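PDB 3MTV: papain-like cysteine protease, which acts as a viral papain-like cysteine protease and metal-dependent nuclease that probably also blocks host mRNA nuclear export and interferon signalling. Local coordinates for residues A[47-52]-A[58-63]. Numbering follows the deposited sequence.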
loop_
_atom_site.group_PDB
_atom_site.type_symbol
_atom_site.label_atom_id
_atom_site.label_comp_id
_atom_site.label_asym_id
_atom_site.label_seq_id
_atom_site.Cartn_x
_atom_site.Cartn_y
_atom_site.Cartn_z
ATOM N N THR A 47 11.060 -2.746 9.641
ATOM C CA THR A 47 11.388 -3.378 10.901
ATOM C C THR A 47 10.555 -2.803 12.027
ATOM O O THR A 47 10.057 -3.523 12.929
ATOM C CB THR A 47 12.909 -3.331 11.198
ATOM O OG1 THR A 47 13.489 -4.502 10.606
ATOM C CG2 THR A 47 13.135 -3.470 12.667
ATOM N N SER A 48 10.320 -1.513 12.003
ATOM C CA SER A 48 9.631 -1.030 13.171
ATOM C C SER A 48 8.126 -0.688 13.121
ATOM O O SER A 48 7.430 -0.686 14.131
ATOM C CB SER A 48 10.509 0.005 13.874
ATOM O OG SER A 48 10.991 0.849 12.911
ATOM N N PHE A 49 7.560 -0.479 11.948
ATOM C CA PHE A 49 6.106 -0.173 11.879
ATOM C C PHE A 49 5.184 -1.208 11.314
ATOM O O PHE A 49 5.623 -2.258 10.885
ATOM C CB PHE A 49 5.905 1.071 11.119
ATOM C CG PHE A 49 6.636 2.182 11.674
ATOM C CD1 PHE A 49 7.925 2.434 11.289
ATOM C CD2 PHE A 49 6.071 2.954 12.649
ATOM C CE1 PHE A 49 8.637 3.483 11.838
ATOM C CE2 PHE A 49 6.779 4.038 13.186
ATOM C CZ PHE A 49 8.063 4.300 12.748
ATOM N N PRO A 50 3.874 -0.984 11.426
ATOM C CA PRO A 50 3.116 -2.036 10.744
ATOM C C PRO A 50 2.715 -1.572 9.314
ATOM O O PRO A 50 2.599 -0.343 9.059
ATOM C CB PRO A 50 1.886 -2.142 11.655
ATOM C CG PRO A 50 1.683 -0.664 12.167
ATOM C CD PRO A 50 3.030 -0.150 12.353
ATOM N N PRO A 51 2.361 -2.516 8.427
ATOM C CA PRO A 51 2.068 -2.240 7.032
ATOM C C PRO A 51 0.989 -1.212 6.945
ATOM O O PRO A 51 0.235 -1.169 7.807
ATOM C CB PRO A 51 1.529 -3.527 6.582
ATOM C CG PRO A 51 1.620 -4.541 7.698
ATOM C CD PRO A 51 1.671 -3.729 8.866
ATOM N N HIS A 52 1.032 -0.282 6.022
ATOM C CA HIS A 52 -0.168 0.395 5.557
ATOM C C HIS A 52 -0.330 1.533 6.405
ATOM O O HIS A 52 -1.296 2.335 6.212
ATOM C CB HIS A 52 -1.478 -0.461 5.599
ATOM C CG HIS A 52 -1.418 -1.810 4.880
ATOM N ND1 HIS A 52 -1.141 -1.959 3.521
ATOM C CD2 HIS A 52 -1.640 -3.070 5.345
ATOM C CE1 HIS A 52 -1.173 -3.252 3.215
ATOM N NE2 HIS A 52 -1.506 -3.953 4.301
ATOM N N SER A 58 11.313 11.500 9.706
ATOM C CA SER A 58 12.071 12.539 10.395
ATOM C C SER A 58 11.559 12.690 11.833
ATOM O O SER A 58 12.337 12.880 12.770
ATOM C CB SER A 58 11.832 13.875 9.697
ATOM O OG SER A 58 10.506 14.352 9.974
ATOM N N LYS A 59 10.243 12.628 12.006
ATOM C CA LYS A 59 9.653 12.773 13.314
ATOM C C LYS A 59 10.030 11.701 14.340
ATOM O O LYS A 59 9.646 11.801 15.478
ATOM C CB LYS A 59 8.159 12.875 13.185
ATOM C CG LYS A 59 7.757 14.083 12.408
ATOM C CD LYS A 59 8.942 15.061 12.236
ATOM C CE LYS A 59 8.431 16.219 11.376
ATOM N NZ LYS A 59 6.885 16.234 11.402
ATOM N N PHE A 60 10.786 10.701 13.948
ATOM C CA PHE A 60 11.109 9.581 14.830
ATOM C C PHE A 60 12.591 9.455 15.052
ATOM O O PHE A 60 13.328 9.999 14.257
ATOM C CB PHE A 60 10.705 8.245 14.181
ATOM C CG PHE A 60 9.208 8.026 14.103
ATOM C CD1 PHE A 60 8.421 8.758 13.212
ATOM C CD2 PHE A 60 8.592 7.096 14.906
ATOM C CE1 PHE A 60 7.052 8.554 13.132
ATOM C CE2 PHE A 60 7.262 6.895 14.818
ATOM C CZ PHE A 60 6.493 7.617 13.934
ATOM N N THR A 61 13.054 8.672 16.037
ATOM C CA THR A 61 14.459 8.679 16.205
ATOM C C THR A 61 14.956 7.224 16.291
ATOM O O THR A 61 14.306 6.428 16.863
ATOM C CB THR A 61 14.865 9.797 17.290
ATOM O OG1 THR A 61 14.651 9.290 18.573
ATOM C CG2 THR A 61 14.052 11.317 17.180
ATOM N N PHE A 62 16.043 6.843 15.626
ATOM C CA PHE A 62 16.343 5.414 15.406
ATOM C C PHE A 62 17.620 5.114 16.147
ATOM O O PHE A 62 18.217 6.039 16.624
ATOM C CB PHE A 62 16.342 5.078 13.888
ATOM C CG PHE A 62 15.032 5.469 13.226
ATOM C CD1 PHE A 62 14.789 6.816 12.818
ATOM C CD2 PHE A 62 13.959 4.545 13.153
ATOM C CE1 PHE A 62 13.495 7.250 12.295
ATOM C CE2 PHE A 62 12.698 4.959 12.659
ATOM C CZ PHE A 62 12.474 6.321 12.231
ATOM N N ILE A 63 17.994 3.863 16.346
ATOM C CA ILE A 63 19.059 3.536 17.304
ATOM C C ILE A 63 19.542 2.200 16.814
ATOM O O ILE A 63 19.043 1.698 15.880
ATOM C CB ILE A 63 18.627 3.396 18.867
ATOM C CG1 ILE A 63 18.078 1.971 19.177
ATOM C CG2 ILE A 63 17.824 4.698 19.447
ATOM C CD1 ILE A 63 18.154 1.404 20.680
#
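The hydroxyl OG of S48 is bonded to the carbonyl O of R44, one turn back in helix 39-48; satisfied there, it can lie at the edge of the F62 ring, its OG 4.5 Å from F62 CE2. Serine suits the last turn of the helix because it is small and its hydroxyl finds a backbone partner in this buried place. Beside it, a T-shaped (edge-to-face) pair of F49 and F60 joins the helix end to the loop that follows strand 54-56. F49 is the first residue to leave the helix, and the CE2–CZ edge of its ring points at the face of F60, the two side chains approaching from opposite directions. The ring centroids lie 5.0 Å apart and the planes stand at 88°. In both phenylalanines CG lies anti to the carbonyl carbon (chi1 -56° in F49, -71° in F60), which sends each ring toward the other segment. Because 58-63 is extended around T61, F60 and F62 point to the same side, while T61, polar and exposed, turns away. Phenylalanine suits all three places, offering C-H edges and a pi face without polar atoms: F49 gives F60 one edge and F62 another, its CE1 4.4 Å from F62 CE2. L80 packs against both S48 and F60, tying in a further loop. At the heart of the pair, CZ of F49 stands 3.4 Å above the F60 plane, displaced from the centre toward the rim near CE2.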